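Local coordinates for MstE (Scytonema sp. PCC 10023, PDB 6SBF), which works as a monodomain class II terpene cyclase that assembles complex isoprenoid scaffolds, probably on the way to merosterols, at residues 246-249 with 254-257; 267-272 with 357-362; 132-137 with 187-192; 195-200 with 220-225. The protein carries 1 engineered substitution. All coordinates share one frame; numbering follows the deposited sequence.

Overall arrangement
The four contacts lie in the helical body of an alpha6-alpha6 barrel. Along the chain, contact 3 closes first, then contact 4, contact 1 and contact 2. Contacts 3 and 4 share helix 187-200 and touch where Arg190 packs on the backbone of Ala225. Contact 4 reaches contact 2 through Ala220 and Leu221, which pack on Trp270. Contacts 1 and 2, with centres about 13 Å apart, meet through a probable hydrogen bond of Val255 N with Thr268 OG1 and through Val255 on Cys271. Contacts 1 and 3 are the most distant pair, centres about 33 Å apart. Touching neighbours thus run 3, 4, 2, 1, joining helices near and far apart in sequence.

Contact 1 of 4, residues 246-249 with 254-257; sequences LKRL and FVAT
Leu249, the first residue past the end of helix 235-248, has its CA 4.8 Å from the CA of Val255, as the chain comes back in extended form after a short turn. Val255 CA also directs its hydrogen almost straight at Arg248 O, with CA and O 3.6 Å apart. Leu249 reaches over with CD1, which lies 3.9 Å from Val255 CG2. Arg248 comes round the outside. Its chain bends at chi2 (-69°) and chi3 (-66°), which carries the guanidinium obliquely across Val255 and puts NH2 3.4 Å from Val255 CG1. Water 1 sits in the guanidinium plane at its edge. It accepts from Arg248 NH1 at 2.8 Å and donates to Ala256 O at 3.0 Å. Arg248 NE is held by a salt bridge to Glu216. A leucine in place of the arginine would probably leave Glu216 without its charged mate and break the water link to Ala256. A second water accepts from Ala256 N at 2.9 Å. Leu249 also packs on Ala287 and Ala291 of helix 282-298, while Val255 leans on Ala267 and Cys271. This is a helix-to-loop connection between consecutive helices of the alpha6-alpha6 barrel, its apolar side turned to the neighbouring helices.

Contact 2 of 4, residues 267-272 with 357-362; sequences ATAWCL and VNSLVK
Ser359 holds OG between its own backbone N and carbonyl carbon (chi1 73°), and Leu272 swings CG away from its backbone N (chi1 176°), which together bring the hydroxyl, Ala269 and the leucine's CD2 into one patch. Ser359 OG lies 3.5 Å from Ala269 CB and 3.7 Å from Leu272 CD2. Its polar need is met within its own helix by a hydrogen bond to Val356 O. It can therefore lie against apolar neighbours although it is buried. Ser359 CB meets the backbone as well, 3.4 Å from Ala269 O. Ser359 and Ala269 are small, and the helix segments 267-272 and 357-362 come close, with axes 8.7 Å apart and N-to-C directions only 29° apart. This is close side-by-side packing in the alpha6-alpha6 barrel, where helix 350-363, the last of the chain, lies against helix 265-275. Leu272 extends the contact along the helix: CD2 stands 3.8 Å from Ser359 O and 4.3 Å from Leu360 CD2. Elsewhere its side chain packs on Arg288, Ile292 and Leu295 of helix 282-298 and on Ala363. Ala269 is further covered by Thr355 and Val356, one turn earlier in the partner helix.

Contact 3 of 4, residues 132-137 with 187-192; sequences QARAAL and PEFRSR
Arg134 and Glu188 make the charged half, their side chains crossing at about a right angle and their flat groups only 11° apart. Glu188 bends at chi2 (87°), which lays its carboxylate over one face of the guanidinium. Glu188 OE2 lies near the rim of that face, 3.9 Å from Arg134 NH2. This long salt bridge is one of charges alone. The directed bonds run through water 3, which accepts from Arg134 NH2 at 3.0 Å and donates to Glu188 OE1 at 2.8 Å. Arg134 NH2 also bonds to Ser125 O. Nearer the backbone, Arg134 CD rests 3.7 Å from Glu188 CG. With an alanine in place of the arginine, Glu188 would probably lose its opposite charge and water 3 its donor. The apolar half belongs to Phe189. Its CZ is 3.6 Å from Leu137 CB, and its edge faces the backbone, with CZ 3.5 Å from Arg134 O, which lies in the ring plane. Helix 128-138 packs here on the weakly bonded start of helix 187-200 in the alpha6-alpha6 barrel, the segment axes 15° from parallel and 11.6 Å apart. The chemistry implies a buried aromatic wedge flanked by a water-mediated ion pair, probably of modest strength.

Contact 4 of 4, residues 195-200 with 220-225; sequences DYLRVT and ALTAEA
Leu197 O, on the residue whose side chain meets Thr222, takes a hydrogen bond from Trp207 NE1 and a weak one, 3.5 Å, from Thr200 N. The contact joins helices 187-200 and 215-229 of the alpha6-alpha6 barrel, and it is buried. Leu197 lies near the C-terminal end of its helix, and its bonded carbonyl ties that end to the loop carrying Trp207. Its CB points toward helix 215-229. With chi1 at -66°, CG stands opposite the carbonyl carbon, and the branched end lies against Thr222. Leu197 CB lies 3.9 Å from Thr222 CG2, while Leu197 CD2 is 4.0 Å from the same methyl. Thr222 puts CG2 anti to its backbone N and OG1 beside it (chi1 -58°). This lets OG1 bond back to Thr218 O, one turn earlier, and leaves the hydroxyl packed 3.9 Å from Leu197 CD2. Thus the buried hydroxyl is satisfied inside its own helix and the methyl is offered to the leucine. Ala181 of helix 177-183 and Trp207 also pack on Thr222. The other branch of the leucine ends the contact one turn further on, where Leu197 CD1 lies 4.5 Å from Ala225 CB.

Contact 1 of 4, residues 246-249 with 254-257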
loop_
_atom_site.group_PDB
_atom_site.type_symbol
_atom_site.label_atom_id
_atom_site.label_comp_id
_atom_site.label_asym_id
_atom_site.label_seq_id
_atom_site.Cartn_x
_atom_site.Cartn_y
_atom_site.Cartn_z
ATOM N N LEU A 246 -16.863 6.127 -5.521
ATOM C CA LEU A 246 -17.538 6.633 -6.727
ATOM C C LEU A 246 -17.556 8.179 -6.682
ATOM O O LEU A 246 -17.356 8.809 -7.733
ATOM C CB LEU A 246 -18.950 6.033 -6.769
ATOM C CG LEU A 246 -19.734 6.394 -7.989
ATOM C CD1 LEU A 246 -19.055 5.882 -9.257
ATOM C CD2 LEU A 246 -21.107 5.791 -7.839
ATOM N N LYS A 247 -17.776 8.773 -5.497
ATOM C CA LYS A 247 -17.740 10.261 -5.308
ATOM C C LYS A 247 -16.327 10.814 -5.546
ATOM O O LYS A 247 -16.166 11.886 -6.093
ATOM C CB LYS A 247 -18.310 10.612 -3.918
ATOM C CG LYS A 247 -18.572 12.092 -3.685
ATOM C CD LYS A 247 -17.492 12.958 -3.053
ATOM C CE LYS A 247 -18.001 14.369 -2.777
ATOM N NZ LYS A 247 -16.983 15.423 -3.027
ATOM N N ARG A 248 -15.325 10.087 -5.086
ATOM C CA ARG A 248 -13.910 10.491 -5.203
ATOM C C ARG A 248 -13.428 10.523 -6.647
ATOM O O ARG A 248 -12.541 11.337 -7.003
ATOM C CB ARG A 248 -12.982 9.622 -4.371
ATOM C CG ARG A 248 -13.148 9.715 -2.859
ATOM C CD ARG A 248 -12.704 11.045 -2.304
ATOM N NE ARG A 248 -11.258 11.218 -2.474
ATOM C CZ ARG A 248 -10.609 12.374 -2.465
ATOM N NH1 ARG A 248 -11.213 13.504 -2.175
ATOM N NH2 ARG A 248 -9.304 12.400 -2.610
ATOM N N LEU A 249 -13.931 9.634 -7.470
ATOM C CA LEU A 249 -13.518 9.585 -8.873
ATOM C C LEU A 249 -14.312 10.624 -9.658
ATOM O O LEU A 249 -15.531 10.646 -9.643
ATOM C CB LEU A 249 -13.713 8.194 -9.441
ATOM C CG LEU A 249 -12.845 7.936 -10.638
ATOM C CD1 LEU A 249 -11.421 7.595 -10.224
ATOM C CD2 LEU A 249 -13.421 6.892 -11.499
ATOM N N PHE A 254 -10.259 10.278 -12.719
ATOM C CA PHE A 254 -9.199 10.332 -11.707
ATOM C C PHE A 254 -9.734 10.816 -10.362
ATOM O O PHE A 254 -10.784 11.508 -10.274
ATOM C CB PHE A 254 -8.050 11.226 -12.197
ATOM C CG PHE A 254 -8.419 12.647 -12.569
ATOM C CD1 PHE A 254 -8.649 13.621 -11.602
ATOM C CD2 PHE A 254 -8.535 13.021 -13.899
ATOM C CE1 PHE A 254 -8.961 14.926 -11.966
ATOM C CE2 PHE A 254 -8.889 14.302 -14.269
ATOM C CZ PHE A 254 -9.105 15.248 -13.293
ATOM N N VAL A 255 -8.948 10.535 -9.334
ATOM C CA VAL A 255 -9.089 11.098 -7.993
ATOM C C VAL A 255 -8.223 12.335 -7.948
ATOM O O VAL A 255 -6.988 12.265 -8.069
ATOM C CB VAL A 255 -8.692 10.113 -6.901
ATOM C CG1 VAL A 255 -8.753 10.764 -5.519
ATOM C CG2 VAL A 255 -9.591 8.882 -6.972
ATOM N N ALA A 256 -8.888 13.473 -7.728
ATOM C CA ALA A 256 -8.242 14.785 -7.552
ATOM C C ALA A 256 -7.808 14.949 -6.106
ATOM O O ALA A 256 -8.569 14.661 -5.186
ATOM C CB ALA A 256 -9.182 15.889 -7.979
ATOM N N THR A 257 -6.612 15.477 -5.912
ATOM C CA THR A 257 -6.050 15.803 -4.592
ATOM C C THR A 257 -5.622 17.280 -4.590
ATOM O O THR A 257 -5.418 17.879 -5.633
ATOM C CB THR A 257 -4.943 14.818 -4.188
ATOM O OG1 THR A 257 -3.813 15.148 -4.979
ATOM C CG2 THR A 257 -5.341 13.366 -4.264
HETATM O O HOH W 1 -9.189 15.477 -2.390
HETATM O O HOH W 2 -11.583 13.641 -6.560
#

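Contact 2 of 4, residues 267-272 with 357-362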
loop_
_atom_site.group_PDB
_atom_site.type_symbol
_atom_site.label_atom_id
_atom_site.label_comp_id
_atom_site.label_asym_id
_atom_site.label_seq_id
_atom_site.Cartn_x
_atom_site.Cartn_y
_atom_site.Cartn_z
ATOM N N ALA A 267 -3.595 7.498 -5.893
ATOM C CA ALA A 267 -4.919 7.518 -5.265
ATOM C C ALA A 267 -5.906 6.909 -6.272
ATOM O O ALA A 267 -6.866 6.263 -5.840
ATOM C CB ALA A 267 -5.307 8.925 -4.843
ATOM N N THR A 268 -5.765 7.189 -7.552
ATOM C CA THR A 268 -6.696 6.667 -8.576
ATOM C C THR A 268 -6.589 5.128 -8.658
ATOM O O THR A 268 -7.628 4.463 -8.740
ATOM C CB THR A 268 -6.476 7.313 -9.942
ATOM O OG1 THR A 268 -6.654 8.726 -9.791
ATOM C CG2 THR A 268 -7.404 6.807 -10.993
ATOM N N ALA A 269 -5.394 4.584 -8.581
ATOM C CA ALA A 269 -5.204 3.118 -8.653
ATOM C C ALA A 269 -5.845 2.480 -7.425
ATOM O O ALA A 269 -6.552 1.444 -7.567
ATOM C CB ALA A 269 -3.721 2.818 -8.719
ATOM N N TRP A 270 -5.676 3.067 -6.246
ATOM C CA TRP A 270 -6.326 2.486 -5.067
ATOM C C TRP A 270 -7.848 2.636 -5.176
ATOM O O TRP A 270 -8.567 1.720 -4.737
ATOM C CB TRP A 270 -5.737 3.059 -3.761
ATOM C CG TRP A 270 -4.444 2.387 -3.397
ATOM C CD1 TRP A 270 -3.163 2.861 -3.430
ATOM C CD2 TRP A 270 -4.339 1.015 -2.951
ATOM N NE1 TRP A 270 -2.283 1.897 -3.025
ATOM C CE2 TRP A 270 -2.961 0.747 -2.762
ATOM C CE3 TRP A 270 -5.249 -0.007 -2.739
ATOM C CZ2 TRP A 270 -2.520 -0.507 -2.316
ATOM C CZ3 TRP A 270 -4.815 -1.215 -2.268
ATOM C CH2 TRP A 270 -3.479 -1.463 -2.090
ATOM N N CYS A 271 -8.336 3.767 -5.689
ATOM C CA CYS A 271 -9.790 3.909 -5.847
ATOM C C CYS A 271 -10.314 2.853 -6.829
ATOM O O CYS A 271 -11.428 2.327 -6.617
ATOM C CB CYS A 271 -10.104 5.324 -6.281
ATOM S SG CYS A 271 -11.825 5.772 -6.151
ATOM N N LEU A 272 -9.582 2.575 -7.877
ATOM C CA LEU A 272 -9.989 1.544 -8.870
ATOM C C LEU A 272 -10.105 0.198 -8.150
ATOM O O LEU A 272 -11.126 -0.521 -8.370
ATOM C CB LEU A 272 -9.020 1.564 -10.030
ATOM C CG LEU A 272 -9.228 0.497 -11.097
ATOM C CD1 LEU A 272 -10.649 0.537 -11.624
ATOM C CD2 LEU A 272 -8.208 0.642 -12.207
ATOM N N VAL A 357 -0.136 -0.936 -11.877
ATOM C CA VAL A 357 -0.240 -2.144 -12.739
ATOM C C VAL A 357 -1.123 -3.176 -12.011
ATOM O O VAL A 357 -1.960 -3.838 -12.662
ATOM C CB VAL A 357 1.146 -2.630 -13.178
ATOM C CG1 VAL A 357 1.804 -3.244 -12.039
ATOM C CG2 VAL A 357 0.979 -3.537 -14.370
ATOM N N ASN A 358 -1.029 -3.304 -10.696
ATOM C CA ASN A 358 -1.902 -4.232 -9.968
ATOM C C ASN A 358 -3.382 -3.889 -10.189
ATOM O O ASN A 358 -4.229 -4.763 -10.450
ATOM C CB ASN A 358 -1.506 -4.259 -8.522
ATOM C CG ASN A 358 -2.491 -4.984 -7.659
ATOM O OD1 ASN A 358 -3.518 -4.428 -7.307
ATOM N ND2 ASN A 358 -2.155 -6.207 -7.274
ATOM N N SER A 359 -3.714 -2.602 -10.072
ATOM C CA SER A 359 -5.137 -2.188 -10.192
ATOM C C SER A 359 -5.626 -2.519 -11.604
ATOM O O SER A 359 -6.786 -2.885 -11.761
ATOM C CB SER A 359 -5.310 -0.722 -9.813
ATOM O OG SER A 359 -4.793 0.199 -10.803
ATOM N N LEU A 360 -4.790 -2.327 -12.629
ATOM C CA LEU A 360 -5.208 -2.546 -14.029
ATOM C C LEU A 360 -5.399 -4.064 -14.295
ATOM O O LEU A 360 -6.344 -4.438 -14.974
ATOM C CB LEU A 360 -4.182 -1.963 -14.986
ATOM C CG LEU A 360 -4.058 -0.447 -15.000
ATOM C CD1 LEU A 360 -2.952 -0.026 -15.959
ATOM C CD2 LEU A 360 -5.374 0.199 -15.381
ATOM N N VAL A 361 -4.504 -4.875 -13.754
ATOM C CA VAL A 361 -4.661 -6.344 -13.855
ATOM C C VAL A 361 -5.982 -6.780 -13.213
ATOM O O VAL A 361 -6.750 -7.565 -13.815
ATOM C CB VAL A 361 -3.447 -7.064 -13.262
ATOM C CG1 VAL A 361 -3.674 -8.567 -13.243
ATOM C CG2 VAL A 361 -2.182 -6.795 -14.039
ATOM N N LYS A 362 -6.271 -6.286 -12.026
ATOM C CA LYS A 362 -7.488 -6.700 -11.310
ATOM C C LYS A 362 -8.719 -6.159 -12.025
ATOM O O LYS A 362 -9.751 -6.833 -11.987
ATOM C CB LYS A 362 -7.381 -6.258 -9.860
ATOM C CG LYS A 362 -6.292 -6.911 -9.020
ATOM C CD LYS A 362 -6.147 -6.438 -7.585
ATOM C CE LYS A 362 -7.415 -6.431 -6.804
ATOM N NZ LYS A 362 -7.748 -7.828 -6.462
#

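Contact 3 of 4, residues 132-137 with 187-192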
loop_
_atom_site.group_PDB
_atom_site.type_symbol
_atom_site.label_atom_id
_atom_site.label_comp_id
_atom_site.label_asym_id
_atom_site.label_seq_id
_atom_site.Cartn_x
_atom_site.Cartn_y
_atom_site.Cartn_z
ATOM N N GLN A 132 7.607 -17.333 12.316
ATOM C CA GLN A 132 8.268 -16.446 13.288
ATOM C C GLN A 132 7.802 -14.986 13.084
ATOM O O GLN A 132 7.489 -14.305 14.097
ATOM C CB GLN A 132 9.786 -16.515 13.098
ATOM C CG GLN A 132 10.556 -15.743 14.168
ATOM C CD GLN A 132 12.031 -15.548 13.874
ATOM O OE1 GLN A 132 12.451 -15.809 12.759
ATOM N NE2 GLN A 132 12.767 -15.003 14.846
ATOM N N ALA A 133 7.708 -14.548 11.859
ATOM C CA ALA A 133 7.295 -13.183 11.542
ATOM C C ALA A 133 5.828 -12.983 11.947
ATOM O O ALA A 133 5.481 -11.909 12.471
ATOM C CB ALA A 133 7.586 -12.873 10.099
ATOM N N ARG A 134 4.968 -13.969 11.680
ATOM C CA ARG A 134 3.546 -13.832 12.074
ATOM C C ARG A 134 3.440 -13.722 13.581
ATOM O O ARG A 134 2.573 -12.947 14.085
ATOM C CB ARG A 134 2.701 -15.022 11.627
ATOM C CG ARG A 134 1.840 -14.799 10.429
ATOM C CD ARG A 134 0.817 -15.874 10.170
ATOM N NE ARG A 134 1.277 -17.198 10.203
ATOM C CZ ARG A 134 1.957 -17.763 9.221
ATOM N NH1 ARG A 134 2.354 -18.965 9.483
ATOM N NH2 ARG A 134 2.088 -17.213 8.002
ATOM N N ALA A 135 4.214 -14.511 14.299
ATOM C CA ALA A 135 4.239 -14.432 15.776
ATOM C C ALA A 135 4.646 -13.018 16.228
ATOM O O ALA A 135 3.992 -12.455 17.102
ATOM C CB ALA A 135 5.145 -15.512 16.308
ATOM N N ALA A 136 5.651 -12.456 15.580
ATOM C CA ALA A 136 6.129 -11.126 15.906
ATOM C C ALA A 136 5.010 -10.120 15.647
ATOM O O ALA A 136 4.887 -9.155 16.428
ATOM C CB ALA A 136 7.357 -10.772 15.122
ATOM N N LEU A 137 4.237 -10.277 14.596
ATOM C CA LEU A 137 3.107 -9.344 14.346
ATOM C C LEU A 137 2.164 -9.327 15.521
ATOM O O LEU A 137 1.637 -8.227 15.832
ATOM C CB LEU A 137 2.264 -9.755 13.170
ATOM C CG LEU A 137 2.739 -9.296 11.854
ATOM C CD1 LEU A 137 1.808 -9.792 10.748
ATOM C CD2 LEU A 137 2.848 -7.786 11.774
ATOM N N PRO A 187 -5.169 -13.978 6.342
ATOM C CA PRO A 187 -6.353 -14.624 6.914
ATOM C C PRO A 187 -6.178 -14.926 8.401
ATOM O O PRO A 187 -7.126 -14.990 9.122
ATOM C CB PRO A 187 -6.429 -15.972 6.175
ATOM C CG PRO A 187 -5.593 -15.814 4.960
ATOM C CD PRO A 187 -4.662 -14.664 5.142
ATOM N N GLU A 188 -4.934 -15.061 8.861
ATOM C CA GLU A 188 -4.647 -15.382 10.279
ATOM C C GLU A 188 -5.027 -14.201 11.197
ATOM O O GLU A 188 -5.292 -14.449 12.389
ATOM C CB GLU A 188 -3.162 -15.763 10.449
ATOM C CG GLU A 188 -2.702 -16.962 9.659
ATOM C CD GLU A 188 -2.224 -16.730 8.227
ATOM O OE1 GLU A 188 -2.354 -15.543 7.705
ATOM O OE2 GLU A 188 -1.801 -17.773 7.634
ATOM N N PHE A 189 -5.036 -12.976 10.667
ATOM C CA PHE A 189 -5.268 -11.742 11.472
ATOM C C PHE A 189 -6.632 -11.111 11.154
ATOM O O PHE A 189 -7.040 -10.249 11.896
ATOM C CB PHE A 189 -4.140 -10.726 11.242
ATOM C CG PHE A 189 -2.890 -11.120 11.951
ATOM C CD1 PHE A 189 -1.943 -11.918 11.345
ATOM C CD2 PHE A 189 -2.664 -10.685 13.228
ATOM C CE1 PHE A 189 -0.816 -12.273 12.055
ATOM C CE2 PHE A 189 -1.531 -11.058 13.917
ATOM C CZ PHE A 189 -0.631 -11.888 13.342
ATOM N N ARG A 190 -7.294 -11.520 10.101
ATOM C CA ARG A 190 -8.460 -10.800 9.572
ATOM C C ARG A 190 -9.539 -10.751 10.657
ATOM O O ARG A 190 -10.106 -9.653 10.969
ATOM C CB ARG A 190 -8.963 -11.483 8.295
ATOM C CG ARG A 190 -10.102 -10.710 7.668
ATOM C CD ARG A 190 -10.785 -11.483 6.606
ATOM N NE ARG A 190 -9.954 -12.082 5.625
ATOM C CZ ARG A 190 -9.903 -13.386 5.372
ATOM N NH1 ARG A 190 -10.606 -14.279 6.067
ATOM N NH2 ARG A 190 -9.111 -13.785 4.424
ATOM N N SER A 191 -9.899 -11.863 11.271
ATOM C CA SER A 191 -10.942 -11.901 12.328
ATOM C C SER A 191 -10.550 -11.071 13.558
ATOM O O SER A 191 -11.414 -10.370 14.091
ATOM C CB SER A 191 -11.250 -13.330 12.741
ATOM O OG SER A 191 -12.198 -13.311 13.804
ATOM N N ARG A 192 -9.304 -11.120 13.985
ATOM C CA ARG A 192 -8.853 -10.413 15.194
ATOM C C ARG A 192 -8.939 -8.893 14.949
ATOM O O ARG A 192 -9.254 -8.171 15.912
ATOM C CB ARG A 192 -7.409 -10.792 15.545
ATOM C CG ARG A 192 -6.853 -10.129 16.802
ATOM C CD ARG A 192 -7.579 -10.291 18.140
ATOM N NE ARG A 192 -7.735 -11.672 18.610
ATOM C CZ ARG A 192 -7.002 -12.271 19.571
ATOM N NH1 ARG A 192 -7.228 -13.537 19.895
ATOM N NH2 ARG A 192 -6.039 -11.607 20.191
HETATM O O HOH W 3 0.334 -14.996 7.067
#

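Contact 4 of 4, residues 195-200 with 220-225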
loop_
_atom_site.group_PDB
_atom_site.type_symbol
_atom_site.label_atom_id
_atom_site.label_comp_id
_atom_site.label_asym_id
_atom_site.label_seq_id
_atom_site.Cartn_x
_atom_site.Cartn_y
_atom_site.Cartn_z
ATOM N N ASP A 195 -13.230 -5.935 14.285
ATOM C CA ASP A 195 -14.042 -4.971 15.048
ATOM C C ASP A 195 -13.364 -3.609 14.964
ATOM O O ASP A 195 -14.064 -2.591 14.832
ATOM C CB ASP A 195 -14.292 -5.465 16.456
ATOM C CG ASP A 195 -15.243 -6.648 16.561
ATOM O OD1 ASP A 195 -15.736 -7.137 15.527
ATOM O OD2 ASP A 195 -15.476 -7.047 17.692
ATOM N N TYR A 196 -12.043 -3.555 15.109
ATOM C CA TYR A 196 -11.287 -2.280 15.008
ATOM C C TYR A 196 -11.537 -1.663 13.638
ATOM O O TYR A 196 -11.826 -0.442 13.517
ATOM C CB TYR A 196 -9.799 -2.536 15.228
ATOM C CG TYR A 196 -8.955 -1.331 14.947
ATOM C CD1 TYR A 196 -8.724 -0.363 15.909
ATOM C CD2 TYR A 196 -8.420 -1.151 13.689
ATOM C CE1 TYR A 196 -7.959 0.756 15.627
ATOM C CE2 TYR A 196 -7.659 -0.031 13.418
ATOM C CZ TYR A 196 -7.452 0.950 14.373
ATOM O OH TYR A 196 -6.692 2.051 14.055
ATOM N N LEU A 197 -11.458 -2.454 12.583
ATOM C CA LEU A 197 -11.719 -1.916 11.233
ATOM C C LEU A 197 -13.179 -1.432 11.140
ATOM O O LEU A 197 -13.427 -0.348 10.546
ATOM C CB LEU A 197 -11.397 -2.927 10.169
ATOM C CG LEU A 197 -9.891 -3.272 10.087
ATOM C CD1 LEU A 197 -9.644 -4.358 9.097
ATOM C CD2 LEU A 197 -9.061 -2.056 9.704
ATOM N N ARG A 198 -14.135 -2.134 11.687
ATOM C CA ARG A 198 -15.512 -1.641 11.579
ATOM C C ARG A 198 -15.695 -0.307 12.340
ATOM O O ARG A 198 -16.343 0.634 11.803
ATOM C CB ARG A 198 -16.506 -2.676 12.076
ATOM C CG ARG A 198 -16.729 -3.838 11.108
ATOM C CD ARG A 198 -17.467 -3.444 9.822
ATOM N NE ARG A 198 -18.742 -2.818 10.111
ATOM C CZ ARG A 198 -19.793 -3.387 10.594
ATOM N NH1 ARG A 198 -20.779 -2.605 11.011
ATOM N NH2 ARG A 198 -19.916 -4.688 10.644
ATOM N N VAL A 199 -15.168 -0.179 13.533
ATOM C CA VAL A 199 -15.471 1.023 14.368
ATOM C C VAL A 199 -14.744 2.238 13.854
ATOM O O VAL A 199 -15.173 3.363 14.160
ATOM C CB VAL A 199 -15.198 0.751 15.838
ATOM C CG1 VAL A 199 -16.057 -0.396 16.356
ATOM C CG2 VAL A 199 -13.746 0.686 16.163
ATOM N N THR A 200 -13.701 2.069 13.057
ATOM C CA THR A 200 -12.907 3.211 12.536
ATOM C C THR A 200 -13.428 3.789 11.227
ATOM O O THR A 200 -12.934 4.831 10.774
ATOM C CB THR A 200 -11.434 2.867 12.429
ATOM O OG1 THR A 200 -11.250 1.674 11.656
ATOM C CG2 THR A 200 -10.781 2.718 13.775
ATOM N N ALA A 220 -9.541 1.206 0.471
ATOM C CA ALA A 220 -9.563 0.003 -0.410
ATOM C C ALA A 220 -9.111 -1.211 0.402
ATOM O O ALA A 220 -9.754 -2.257 0.336
ATOM C CB ALA A 220 -8.640 0.213 -1.577
ATOM N N LEU A 221 -7.997 -1.112 1.129
ATOM C CA LEU A 221 -7.491 -2.281 1.854
ATOM C C LEU A 221 -8.494 -2.741 2.894
ATOM O O LEU A 221 -8.670 -3.936 3.117
ATOM C CB LEU A 221 -6.145 -1.959 2.476
ATOM C CG LEU A 221 -4.965 -1.910 1.511
ATOM C CD1 LEU A 221 -3.773 -1.322 2.166
ATOM C CD2 LEU A 221 -4.663 -3.286 0.916
ATOM N N THR A 222 -9.124 -1.814 3.601
ATOM C CA THR A 222 -10.086 -2.194 4.660
ATOM C C THR A 222 -11.305 -2.869 4.028
ATOM O O THR A 222 -11.736 -3.949 4.515
ATOM C CB THR A 222 -10.493 -1.001 5.518
ATOM O OG1 THR A 222 -9.346 -0.394 6.135
ATOM C CG2 THR A 222 -11.435 -1.476 6.590
ATOM N N ALA A 223 -11.868 -2.255 2.996
ATOM C CA ALA A 223 -13.044 -2.839 2.341
ATOM C C ALA A 223 -12.697 -4.234 1.776
ATOM O O ALA A 223 -13.545 -5.153 1.832
ATOM C CB ALA A 223 -13.550 -1.929 1.283
ATOM N N GLU A 224 -11.494 -4.378 1.225
ATOM C CA GLU A 224 -11.080 -5.694 0.691
ATOM C C GLU A 224 -11.004 -6.712 1.828
ATOM O O GLU A 224 -11.413 -7.895 1.637
ATOM C CB GLU A 224 -9.712 -5.571 0.026
ATOM C CG GLU A 224 -9.725 -4.941 -1.345
ATOM C CD GLU A 224 -8.347 -4.657 -1.936
ATOM O OE1 GLU A 224 -7.310 -4.834 -1.206
ATOM O OE2 GLU A 224 -8.313 -4.244 -3.117
ATOM N N ALA A 225 -10.516 -6.363 3.022
ATOM C CA ALA A 225 -10.414 -7.329 4.149
ATOM C C ALA A 225 -11.816 -7.705 4.581
ATOM O O ALA A 225 -12.101 -8.883 4.872
ATOM C CB ALA A 225 -9.636 -6.755 5.294
#